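Prenyltransference for protein (Lavandula lanata, PDB 5HC8) catalyses, as a lavandulyl diphosphate synthase of the cis-prenyltransferase family, the head-to-middle joining of two dimethylallyl diphosphate units. Local coordinates at residues F210-F215 with R236-G241; D189-A194 with W206-T211; D86-D91 with Q118-Y123; I102-I107 with S122-L127. One frame throughout, in Å; residues are numbered along the deposited sequence.

Overall arrangement
The four contacts sit towards the two ends of one six-stranded parallel sheet. Contacts 3 and 4 come first along the chain and share helix 115-128; their centres are 8 Å apart, and Leu88 and Ile121 of contact 3 pack on Phe104 and Ala106 of contact 4. Contacts 1 and 2 follow, with centres 9 Å apart; they share Phe210 and Thr211, and backbone pairing of strands 190-193 and 212-215 joins them. The centres of contacts 1 and 3 are about 33 Å apart, across the middle of the chain. Strands 103-107 and 212-215, outermost within the chain, both pack on helices, but only contacts 1 and 2 touch the second subunit.

Contact 1 of 4, residues F210-F215 with R236-G241; sequences FTEFYF and RCRYRG. With ISY (3-methylbut-3-enylsulfanyl(phosphonooxy)phosphinic acid), chain F.
Glu212 and Arg238 form the tight half of this contact, their side chains running alongside each other with opposite headings and their carboxylate and guanidinium planes 87° apart. Glu212 OE1 offers its anti lone pair to Arg238 NH1 at 2.7 Å, a salt bridge. Phe213 O is held by Arg238 NH1 (2.9 Å) and Arg238 NH2 (2.8 Å); the oxygen lies in the guanidinium plane, while both nitrogens stand above the same face of the carbonyl. A bend at chi2 (-73°) brings Arg238 CD to 3.4 Å from Glu212 OE1. An alanine here would probably leave Glu212 OE1 without its charged mate and Phe213 O without this double grip. The Arg240 side is looser and wetter. Arg240 NH2 binds Phe210 O at 2.9 Å, but Arg240 NE stops 4.1 Å from Glu212 OE2, and a water bridges them, donating to Phe210 O and Glu212 OE2 and accepting from NE. Glu212 OE2 also forms a salt bridge to Arg199 of the second subunit. Here the last strand of this chain's parallel sheet, its backbone also bonded to the second subunit, meets the C-terminal tail, whose Gly243 N reaches the ligand in that subunit's substrate pocket.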
# COMPACT_ATOMS: atom_id res chain seq x y z
N PHE A 210 -7.36 3.37 -0.74
CA PHE A 210 -7.77 4.82 -0.82
C PHE A 210 -7.38 5.64 0.35
O PHE A 210 -7.73 6.81 0.41
CB PHE A 210 -9.27 4.95 -1.19
CG PHE A 210 -9.59 4.37 -2.59
CD1 PHE A 210 -9.25 5.06 -3.73
CD2 PHE A 210 -10.17 3.13 -2.69
CE1 PHE A 210 -9.50 4.54 -4.98
CE2 PHE A 210 -10.43 2.58 -3.95
CZ PHE A 210 -10.10 3.28 -5.06
N THR A 211 -6.70 5.04 1.33
CA THR A 211 -6.14 5.77 2.42
C THR A 211 -5.24 6.98 2.02
O THR A 211 -4.41 6.93 1.10
CB THR A 211 -5.26 4.80 3.20
OG1 THR A 211 -6.04 3.62 3.51
CG2 THR A 211 -4.70 5.43 4.46
N GLU A 212 -5.48 8.11 2.67
CA GLU A 212 -4.61 9.29 2.55
C GLU A 212 -3.39 9.05 3.38
O GLU A 212 -3.49 8.68 4.56
CB GLU A 212 -5.39 10.53 3.04
CG GLU A 212 -6.54 10.89 2.12
CD GLU A 212 -6.08 11.35 0.74
OE1 GLU A 212 -4.98 11.87 0.63
OE2 GLU A 212 -6.81 11.15 -0.23
N PHE A 213 -2.22 9.26 2.78
CA PHE A 213 -0.96 9.16 3.50
C PHE A 213 -0.45 10.54 3.94
O PHE A 213 -0.51 11.52 3.19
CB PHE A 213 0.11 8.55 2.59
CG PHE A 213 -0.21 7.16 2.08
CD1 PHE A 213 -1.06 6.32 2.72
CD2 PHE A 213 0.37 6.74 0.95
CE1 PHE A 213 -1.27 5.02 2.25
CE2 PHE A 213 0.16 5.46 0.45
CZ PHE A 213 -0.63 4.58 1.11
N TYR A 214 0.02 10.60 5.18
CA TYR A 214 0.66 11.73 5.73
C TYR A 214 1.99 11.36 6.35
O TYR A 214 2.08 10.53 7.24
CB TYR A 214 -0.26 12.31 6.78
CG TYR A 214 0.29 13.53 7.53
CD1 TYR A 214 0.18 14.80 7.01
CD2 TYR A 214 0.95 13.38 8.76
CE1 TYR A 214 0.67 15.90 7.70
CE2 TYR A 214 1.46 14.45 9.44
CZ TYR A 214 1.30 15.70 8.94
OH TYR A 214 1.76 16.74 9.69
N PHE A 215 3.06 11.96 5.84
CA PHE A 215 4.40 11.67 6.28
C PHE A 215 4.97 12.91 6.97
O PHE A 215 4.90 13.98 6.40
CB PHE A 215 5.25 11.33 5.08
CG PHE A 215 4.75 10.15 4.30
CD1 PHE A 215 4.98 8.88 4.71
CD2 PHE A 215 4.04 10.34 3.08
CE1 PHE A 215 4.49 7.79 3.99
CE2 PHE A 215 3.59 9.23 2.37
CZ PHE A 215 3.79 7.97 2.84
N ARG A 236 -8.21 17.05 6.24
CA ARG A 236 -9.36 17.86 5.85
C ARG A 236 -9.12 18.68 4.57
O ARG A 236 -10.05 18.92 3.82
CB ARG A 236 -9.79 18.78 7.00
CG ARG A 236 -10.26 18.09 8.29
CD ARG A 236 -10.78 19.14 9.29
NE ARG A 236 -10.31 18.92 10.68
CZ ARG A 236 -9.41 19.66 11.36
NH1 ARG A 236 -8.82 20.75 10.83
NH2 ARG A 236 -9.10 19.33 12.61
N CYS A 237 -7.90 19.14 4.32
CA CYS A 237 -7.58 19.73 3.04
C CYS A 237 -7.44 18.75 1.84
O CYS A 237 -7.35 19.18 0.73
CB CYS A 237 -6.31 20.54 3.16
SG CYS A 237 -6.51 21.86 4.34
N ARG A 238 -7.44 17.44 2.03
CA ARG A 238 -7.36 16.54 0.86
C ARG A 238 -8.71 16.43 0.09
O ARG A 238 -9.78 16.35 0.69
CB ARG A 238 -7.00 15.10 1.26
CG ARG A 238 -5.83 14.89 2.25
CD ARG A 238 -4.54 15.15 1.56
NE ARG A 238 -3.43 15.05 2.47
CZ ARG A 238 -2.63 13.99 2.63
NH1 ARG A 238 -2.79 12.84 1.98
NH2 ARG A 238 -1.64 14.11 3.47
N TYR A 239 -8.61 16.39 -1.24
CA TYR A 239 -9.74 16.02 -2.12
C TYR A 239 -9.60 14.54 -2.43
O TYR A 239 -8.58 14.14 -3.00
CB TYR A 239 -9.78 16.83 -3.45
CG TYR A 239 -10.88 16.26 -4.34
CD1 TYR A 239 -12.23 16.54 -4.08
CD2 TYR A 239 -10.57 15.35 -5.37
CE1 TYR A 239 -13.24 15.98 -4.86
CE2 TYR A 239 -11.57 14.78 -6.15
CZ TYR A 239 -12.90 15.10 -5.90
OH TYR A 239 -13.87 14.52 -6.68
N ARG A 240 -10.61 13.74 -2.05
CA ARG A 240 -10.64 12.27 -2.28
C ARG A 240 -11.63 11.97 -3.43
O ARG A 240 -12.84 12.24 -3.33
CB ARG A 240 -11.06 11.51 -1.00
CG ARG A 240 -10.48 12.02 0.36
CD ARG A 240 -10.92 11.15 1.55
NE ARG A 240 -10.29 9.81 1.50
CZ ARG A 240 -10.52 8.79 2.35
NH1 ARG A 240 -11.43 8.88 3.34
NH2 ARG A 240 -9.86 7.65 2.20
N GLY A 241 -11.11 11.48 -4.55
CA GLY A 241 -11.97 11.21 -5.71
C GLY A 241 -12.32 9.72 -5.89
O GLY A 241 -13.21 9.40 -6.70
P1 ISY F . -8.07 9.21 -7.42
O2 ISY F . -7.95 8.26 -8.77
P3 ISY F . -7.36 8.62 -10.19
O4 ISY F . -6.97 10.34 -7.42
O5 ISY F . -8.05 8.40 -6.09
O6 ISY F . -9.44 9.85 -7.54
O7 ISY F . -7.62 10.04 -10.53
O8 ISY F . -7.84 7.50 -11.23
S9 ISY F . -5.24 8.50 -9.91
C10 ISY F . -4.99 6.75 -10.09
C11 ISY F . -4.26 6.70 -11.41
C12 ISY F . -4.66 5.73 -12.49
C13 ISY F . -3.89 5.73 -13.74
C14 ISY F . -5.91 4.94 -12.41
O HOH W 1 -8.72 8.95 -0.78

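Contact 2 of 4, residues D189-A194 with W206-T211; sequences DLLIRA and WQLPFT. With ISY (3-methylbut-3-enylsulfanyl(phosphonooxy)phosphinic acid), chain B.
Leu208 is the first residue of 206-211 to reach strand 190-193. Its CG stands beside its own backbone N (chi1 -59°), and Leu208 CD1 meets Leu191 CD2 at 3.9 Å, the two side chains crossing at about a right angle. This apolar touch is buried, and Leu200 of the same chain also packs on Leu208. The next touch comes at Thr211, whose CA lies 4.8 Å from the CA of Asp189 and 3.9 Å from Asp189 O. Thr211 CG2, anti to its backbone N, is pressed against the strand's backbone and side-chain root together: it lies 3.7 Å from Leu191 CB and equally far from Leu191 N. The hydroxyl has another partner, Thr211 OG1 being hydrogen-bonded to Pro188 O. These residues close the irregular connection between two neighbouring strands of the parallel sheet, and directly after Thr211 the backbone of Glu212 pairs with Asp189 and Leu191. Further along strand 190-193, beyond the touching residues, Arg193 serves the ligand pocket. Its chain is extended from CG to NE, and Arg193 NH2 donates to O4 of the bound 3-methylbut-3-enyl thiodiphosphate (ISY) at 3.0 Å in a bent bond (135°), with O4 in the guanidinium plane; S9 of ISY is 3.2 Å from Arg193 NH2. Asp21 forms a salt bridge to this nitrogen, while Ser201 OG and Arg199 O bind NH1. A leucine in its place would probably leave ligand O4 and Asp21 without this shared donor, and Arg199 O without its N-H. The same ligand is also held by Gly243 of the second subunit.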
# COMPACT_ATOMS: atom_id res chain seq x y z
N ASP A 189 -8.77 5.73 6.88
CA ASP A 189 -8.97 6.92 6.09
C ASP A 189 -7.65 7.70 5.97
O ASP A 189 -7.39 8.39 4.95
CB ASP A 189 -10.04 7.77 6.79
CG ASP A 189 -11.36 7.05 6.82
OD1 ASP A 189 -11.91 6.85 5.72
OD2 ASP A 189 -11.75 6.59 7.88
N LEU A 190 -6.85 7.63 7.02
CA LEU A 190 -5.63 8.43 7.13
C LEU A 190 -4.54 7.55 7.76
O LEU A 190 -4.79 6.92 8.77
CB LEU A 190 -5.86 9.64 8.04
CG LEU A 190 -4.67 10.50 8.41
CD1 LEU A 190 -4.07 11.13 7.20
CD2 LEU A 190 -4.98 11.59 9.51
N LEU A 191 -3.35 7.53 7.16
CA LEU A 191 -2.23 6.74 7.65
C LEU A 191 -1.16 7.77 7.89
O LEU A 191 -0.78 8.50 6.98
CB LEU A 191 -1.75 5.74 6.61
CG LEU A 191 -0.44 5.02 6.98
CD1 LEU A 191 -0.70 4.08 8.12
CD2 LEU A 191 -0.04 4.17 5.77
N ILE A 192 -0.68 7.78 9.12
CA ILE A 192 0.38 8.65 9.52
C ILE A 192 1.69 7.86 9.71
O ILE A 192 1.73 6.90 10.43
CB ILE A 192 0.03 9.31 10.86
CG1 ILE A 192 -1.22 10.19 10.71
CG2 ILE A 192 1.17 10.17 11.34
CD1 ILE A 192 -1.78 10.68 12.07
N ARG A 193 2.78 8.36 9.15
CA ARG A 193 4.07 7.79 9.45
C ARG A 193 5.07 8.83 9.86
O ARG A 193 5.33 9.76 9.13
CB ARG A 193 4.63 6.97 8.28
CG ARG A 193 6.01 6.37 8.56
CD ARG A 193 6.47 5.36 7.51
NE ARG A 193 7.79 4.93 7.91
CZ ARG A 193 8.28 3.71 7.73
NH1 ARG A 193 7.63 2.76 7.06
NH2 ARG A 193 9.47 3.43 8.20
N ALA A 194 5.60 8.62 11.06
CA ALA A 194 6.57 9.47 11.67
C ALA A 194 7.95 9.13 11.17
O ALA A 194 8.18 8.04 10.65
CB ALA A 194 6.55 9.28 13.16
N TRP A 206 -3.76 -4.73 1.95
CA TRP A 206 -5.13 -4.81 1.51
C TRP A 206 -5.95 -3.57 1.95
O TRP A 206 -6.81 -3.08 1.19
CB TRP A 206 -5.79 -6.06 2.06
CG TRP A 206 -7.27 -6.10 1.85
CD1 TRP A 206 -8.23 -5.48 2.59
CD2 TRP A 206 -7.95 -6.76 0.76
NE1 TRP A 206 -9.47 -5.73 2.05
CE2 TRP A 206 -9.32 -6.51 0.91
CE3 TRP A 206 -7.53 -7.57 -0.28
CZ2 TRP A 206 -10.27 -7.05 0.04
CZ3 TRP A 206 -8.43 -8.01 -1.19
CH2 TRP A 206 -9.81 -7.81 -0.99
N GLN A 207 -5.67 -3.16 3.17
CA GLN A 207 -6.41 -2.09 3.82
C GLN A 207 -6.25 -0.71 3.23
O GLN A 207 -7.05 0.17 3.61
CB GLN A 207 -6.22 -2.10 5.35
CG GLN A 207 -6.73 -3.34 6.05
CD GLN A 207 -5.81 -4.58 6.05
OE1 GLN A 207 -4.74 -4.60 5.38
NE2 GLN A 207 -6.21 -5.61 6.81
N LEU A 208 -5.31 -0.49 2.33
CA LEU A 208 -4.86 0.87 1.95
C LEU A 208 -5.18 1.43 0.57
O LEU A 208 -4.49 2.36 0.18
CB LEU A 208 -3.31 0.99 2.18
CG LEU A 208 -2.80 0.74 3.60
CD1 LEU A 208 -1.31 1.15 3.63
CD2 LEU A 208 -3.55 1.55 4.66
N PRO A 209 -6.19 0.88 -0.21
CA PRO A 209 -6.35 1.31 -1.61
C PRO A 209 -6.67 2.80 -1.73
O PRO A 209 -6.19 3.42 -2.66
CB PRO A 209 -7.52 0.43 -2.16
CG PRO A 209 -8.24 -0.08 -0.94
CD PRO A 209 -7.22 -0.11 0.18
N PHE A 210 -7.36 3.37 -0.74
CA PHE A 210 -7.77 4.82 -0.82
C PHE A 210 -7.38 5.64 0.35
O PHE A 210 -7.73 6.81 0.41
CB PHE A 210 -9.27 4.95 -1.19
CG PHE A 210 -9.59 4.37 -2.59
CD1 PHE A 210 -9.25 5.06 -3.73
CD2 PHE A 210 -10.17 3.13 -2.69
CE1 PHE A 210 -9.50 4.54 -4.98
CE2 PHE A 210 -10.43 2.58 -3.95
CZ PHE A 210 -10.10 3.28 -5.06
N THR A 211 -6.70 5.04 1.33
CA THR A 211 -6.14 5.77 2.42
C THR A 211 -5.24 6.98 2.02
O THR A 211 -4.41 6.93 1.10
CB THR A 211 -5.26 4.80 3.20
OG1 THR A 211 -6.04 3.62 3.51
CG2 THR A 211 -4.70 5.43 4.46
P1 ISY B . 11.85 0.08 8.03
O2 ISY B . 11.04 -0.66 9.27
P3 ISY B . 10.81 -0.15 10.74
O4 ISY B . 11.85 1.65 8.20
O5 ISY B . 11.33 -0.33 6.62
O6 ISY B . 13.28 -0.43 8.16
O7 ISY B . 11.97 0.63 11.23
O8 ISY B . 10.33 -1.39 11.63
S9 ISY B . 9.22 1.27 10.55
C10 ISY B . 7.81 0.19 10.55
C11 ISY B . 7.19 0.51 11.89
C12 ISY B . 6.76 -0.57 12.83
C13 ISY B . 6.15 -0.19 14.10
C14 ISY B . 7.11 -2.00 12.60

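Contact 3 of 4, residues D86-D91 with Q118-Y123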
# COMPACT_ATOMS: atom_id res chain seq x y z
N ASP A 86 3.85 -3.27 30.16
CA ASP A 86 3.65 -2.18 31.07
C ASP A 86 2.62 -1.20 30.53
O ASP A 86 1.79 -0.69 31.31
CB ASP A 86 5.01 -1.51 31.31
CG ASP A 86 4.91 -0.26 32.14
OD1 ASP A 86 4.50 -0.36 33.31
OD2 ASP A 86 5.27 0.83 31.63
N PHE A 87 2.64 -0.91 29.21
CA PHE A 87 1.69 0.06 28.63
C PHE A 87 0.24 -0.42 28.79
O PHE A 87 -0.66 0.35 29.16
CB PHE A 87 2.05 0.36 27.14
CG PHE A 87 0.92 0.99 26.35
CD1 PHE A 87 0.66 2.36 26.44
CD2 PHE A 87 0.13 0.21 25.53
CE1 PHE A 87 -0.37 2.94 25.72
CE2 PHE A 87 -0.92 0.78 24.79
CZ PHE A 87 -1.17 2.14 24.89
N LEU A 88 0.04 -1.70 28.51
CA LEU A 88 -1.22 -2.40 28.58
C LEU A 88 -1.69 -2.56 30.04
O LEU A 88 -2.91 -2.52 30.34
CB LEU A 88 -1.07 -3.83 27.95
CG LEU A 88 -0.88 -3.89 26.43
CD1 LEU A 88 -0.67 -5.32 25.94
CD2 LEU A 88 -2.07 -3.29 25.71
N ARG A 89 -0.73 -2.72 30.93
CA ARG A 89 -1.04 -2.84 32.34
C ARG A 89 -1.42 -1.51 33.05
O ARG A 89 -2.34 -1.53 33.86
CB ARG A 89 0.04 -3.66 33.06
CG ARG A 89 -0.21 -5.13 32.78
CD ARG A 89 0.77 -6.09 33.41
NE ARG A 89 0.12 -7.13 34.20
CZ ARG A 89 -0.83 -7.99 33.78
NH1 ARG A 89 -1.29 -7.99 32.54
NH2 ARG A 89 -1.35 -8.88 34.64
N SER A 90 -0.78 -0.40 32.72
CA SER A 90 -1.12 0.88 33.30
C SER A 90 -2.00 1.75 32.39
O SER A 90 -3.19 1.91 32.62
CB SER A 90 0.16 1.64 33.65
OG SER A 90 0.94 1.77 32.49
N ASP A 91 -1.36 2.33 31.36
CA ASP A 91 -1.99 3.32 30.48
C ASP A 91 -3.26 2.79 29.88
O ASP A 91 -4.28 3.47 29.89
CB ASP A 91 -1.01 3.71 29.38
CG ASP A 91 0.17 4.44 29.91
OD1 ASP A 91 0.18 4.72 31.14
OD2 ASP A 91 1.08 4.78 29.12
N GLN A 118 0.90 -11.74 25.85
CA GLN A 118 -0.37 -12.31 25.50
C GLN A 118 -1.44 -12.22 26.59
O GLN A 118 -2.65 -12.07 26.30
CB GLN A 118 -0.21 -13.73 25.07
CG GLN A 118 0.64 -13.93 23.85
CD GLN A 118 0.61 -15.38 23.41
OE1 GLN A 118 -0.46 -15.94 23.24
NE2 GLN A 118 1.76 -15.99 23.21
N ASP A 119 -0.99 -12.32 27.83
CA ASP A 119 -1.88 -12.26 28.98
C ASP A 119 -2.29 -10.84 29.22
O ASP A 119 -3.46 -10.54 29.57
CB ASP A 119 -1.15 -12.78 30.26
CG ASP A 119 -0.95 -14.31 30.26
OD1 ASP A 119 -1.66 -15.03 29.49
OD2 ASP A 119 -0.09 -14.77 31.06
N ALA A 120 -1.32 -9.93 29.07
CA ALA A 120 -1.64 -8.51 29.23
C ALA A 120 -2.66 -7.97 28.19
O ALA A 120 -3.56 -7.16 28.51
CB ALA A 120 -0.36 -7.69 29.21
N ILE A 121 -2.52 -8.45 26.96
CA ILE A 121 -3.47 -8.21 25.88
C ILE A 121 -4.84 -8.78 26.29
O ILE A 121 -5.81 -8.05 26.31
CB ILE A 121 -2.97 -8.85 24.54
CG1 ILE A 121 -1.78 -8.05 23.96
CG2 ILE A 121 -4.08 -8.91 23.51
CD1 ILE A 121 -0.99 -8.79 22.92
N SER A 122 -4.90 -10.07 26.64
CA SER A 122 -6.16 -10.68 27.11
C SER A 122 -6.83 -9.89 28.19
O SER A 122 -8.03 -9.70 28.16
CB SER A 122 -5.93 -12.10 27.63
OG SER A 122 -5.93 -12.99 26.52
N TYR A 123 -6.04 -9.40 29.12
CA TYR A 123 -6.62 -8.68 30.24
C TYR A 123 -7.27 -7.40 29.73
O TYR A 123 -8.48 -7.16 29.95
CB TYR A 123 -5.54 -8.38 31.31
CG TYR A 123 -5.91 -7.32 32.35
CD1 TYR A 123 -6.98 -7.52 33.24
CD2 TYR A 123 -5.16 -6.13 32.46
CE1 TYR A 123 -7.29 -6.57 34.19
CE2 TYR A 123 -5.47 -5.15 33.42
CZ TYR A 123 -6.54 -5.36 34.28
OH TYR A 123 -6.88 -4.39 35.24
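The guanidinium of Arg89 meets Ala120 with its edge: Arg89 NH1 lies 3.4 Å from Ala120 CA and 3.5 Å from Ala120 CB, both carbons of the opposite helix. Near the guanidinium plane, at long range, is also the carbonyl oxygen of Asp119. The ring of Tyr123 stands oblique to the same group, with Tyr123 CD2 4.3 Å from Arg89 NH1; the charged tip sits beside Ala120 and Tyr123 at the exposed border of the contact. A bend at chi3 (127°) swings NE out of line with the extended first half of the Arg89 chain. Farther in, the contact is buried and apolar. Two helices, 74-89 and 115-128, flank strand 103-107 of the parallel sheet, Leu88 resting on Phe104 and Ile121 on Ala106, and between them the small Ala120 allows its CA to come within 6.2 Å of the CA of Leu88. Leu88 carries the packing. Leu88 CD1, anti to CA (chi2 177°), touches Ile121 CG1 at 3.6 Å, the two side chains meeting at a slant. Leu88 CD1 also stands 4.1 Å from Ala120 CB. The CB of Ile121 points away from helix 74-89, yet CG1, anti to the carbonyl carbon, is the branch that Leu88 meets. Within 86-91, Asp86 O accepts from two donors of Ser90: the backbone N on one face of its carbonyl plane and OG on the other, Ser90 OG at 2.9 Å. On the facing helix, Ser122 OG makes a weak hydrogen bond to Gln118 O.

Contact 4 of 4, residues I102-I107 with S122-L127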
# COMPACT_ATOMS: atom_id res chain seq x y z
N ILE A 102 -12.72 3.49 26.25
CA ILE A 102 -12.08 2.95 25.06
C ILE A 102 -12.19 1.46 24.96
O ILE A 102 -12.06 0.77 25.94
CB ILE A 102 -10.63 3.41 25.04
CG1 ILE A 102 -10.67 4.89 24.64
CG2 ILE A 102 -9.77 2.58 24.09
CD1 ILE A 102 -9.78 5.64 25.55
N GLN A 103 -12.45 0.97 23.76
CA GLN A 103 -12.43 -0.43 23.51
C GLN A 103 -11.06 -0.81 22.97
O GLN A 103 -10.62 -0.19 21.98
CB GLN A 103 -13.47 -0.79 22.51
CG GLN A 103 -14.86 -0.35 22.88
CD GLN A 103 -15.85 -0.60 21.75
OE1 GLN A 103 -16.20 -1.74 21.48
NE2 GLN A 103 -16.29 0.47 21.06
N PHE A 104 -10.40 -1.82 23.60
CA PHE A 104 -9.05 -2.22 23.27
C PHE A 104 -9.01 -3.57 22.57
O PHE A 104 -9.67 -4.49 22.99
CB PHE A 104 -8.12 -2.25 24.48
CG PHE A 104 -6.80 -2.86 24.13
CD1 PHE A 104 -5.82 -2.09 23.52
CD2 PHE A 104 -6.57 -4.22 24.30
CE1 PHE A 104 -4.62 -2.64 23.14
CE2 PHE A 104 -5.38 -4.78 23.90
CZ PHE A 104 -4.40 -3.99 23.31
N SER A 105 -8.33 -3.66 21.43
CA SER A 105 -8.04 -4.93 20.78
C SER A 105 -6.59 -4.94 20.35
O SER A 105 -6.01 -3.89 20.15
CB SER A 105 -8.86 -5.17 19.55
OG SER A 105 -10.23 -5.07 19.75
N ALA A 106 -6.02 -6.13 20.22
CA ALA A 106 -4.74 -6.28 19.59
C ALA A 106 -4.94 -7.16 18.38
O ALA A 106 -5.83 -8.11 18.37
CB ALA A 106 -3.64 -6.83 20.54
N ILE A 107 -4.21 -6.80 17.31
CA ILE A 107 -4.18 -7.63 16.10
C ILE A 107 -2.74 -8.03 15.79
O ILE A 107 -1.80 -7.30 16.11
CB ILE A 107 -4.84 -6.99 14.88
CG1 ILE A 107 -4.09 -5.74 14.40
CG2 ILE A 107 -6.31 -6.72 15.19
CD1 ILE A 107 -4.69 -5.18 13.10
N SER A 122 -4.90 -10.07 26.64
CA SER A 122 -6.16 -10.68 27.11
C SER A 122 -6.83 -9.89 28.19
O SER A 122 -8.03 -9.70 28.16
CB SER A 122 -5.93 -12.10 27.63
OG SER A 122 -5.93 -12.99 26.52
N TYR A 123 -6.04 -9.40 29.12
CA TYR A 123 -6.62 -8.68 30.24
C TYR A 123 -7.27 -7.40 29.73
O TYR A 123 -8.48 -7.16 29.95
CB TYR A 123 -5.54 -8.38 31.31
CG TYR A 123 -5.91 -7.32 32.35
CD1 TYR A 123 -6.98 -7.52 33.24
CD2 TYR A 123 -5.16 -6.13 32.46
CE1 TYR A 123 -7.29 -6.57 34.19
CE2 TYR A 123 -5.47 -5.15 33.42
CZ TYR A 123 -6.54 -5.36 34.28
OH TYR A 123 -6.88 -4.39 35.24
N ALA A 124 -6.50 -6.60 28.99
CA ALA A 124 -7.02 -5.33 28.49
C ALA A 124 -8.20 -5.48 27.53
O ALA A 124 -9.07 -4.61 27.47
CB ALA A 124 -5.90 -4.47 27.86
N GLU A 125 -8.25 -6.56 26.79
CA GLU A 125 -9.32 -6.78 25.89
C GLU A 125 -10.59 -7.13 26.71
O GLU A 125 -11.69 -6.60 26.49
CB GLU A 125 -8.97 -7.93 24.91
CG GLU A 125 -7.89 -7.54 23.85
CD GLU A 125 -7.70 -8.59 22.76
OE1 GLU A 125 -7.35 -8.28 21.58
OE2 GLU A 125 -7.86 -9.77 23.12
N GLY A 126 -10.41 -8.05 27.67
CA GLY A 126 -11.51 -8.45 28.57
C GLY A 126 -12.10 -7.31 29.37
O GLY A 126 -13.30 -7.15 29.42
N LEU A 127 -11.22 -6.48 29.95
CA LEU A 127 -11.61 -5.28 30.69
C LEU A 127 -12.42 -4.28 29.86
O LEU A 127 -13.22 -3.50 30.40
CB LEU A 127 -10.35 -4.62 31.24
CG LEU A 127 -10.46 -3.53 32.28
CD1 LEU A 127 -10.75 -4.21 33.62
CD2 LEU A 127 -9.20 -2.66 32.37
O HOH W 2 -11.98 -5.75 23.74
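The ring of Phe104 packs against helix 115-128 with its CD2 and CE2 atoms, Ala124 and Glu125 lying obliquely to it. CG is anti to the backbone N (chi1 172°), and one side of the ring does the touching: Phe104 CD2 is 3.6 Å from Ala124 CB and 3.6 Å from Glu125 CG. A water joins the two backbones, donating to Phe104 O at 2.7 Å and to Glu125 O. The CB of the next residue, Ser105, points away overall though it still lies near Glu125 OE1; its OG is hydrogen-bonded to His135 NE2, and Ser105 CA lies 3.5 Å from Glu125 OE1. That oxygen is drawn in by the following residue. Ala106 N donates to Glu125 OE1 at 2.9 Å in a nearly straight bond (168°), approaching on the anti side and 16° out of the carboxylate plane. The Glu125 chain is extended beyond CG, and a single side chain thereby spans from the helix to the strand and gives this backbone N-H an acceptor; Lys110 makes only a long, weak ion pair with the same oxygen. The contact belongs to the beta-alpha-beta unit of strand 103-107, helix 115-128 and strand 135-140. Helix segment and strand run roughly antiparallel, their axes 6.9 Å apart at closest, while strand 103-107 is paired with 135-140 and helix 91-97 reaches Ala124 through Val92.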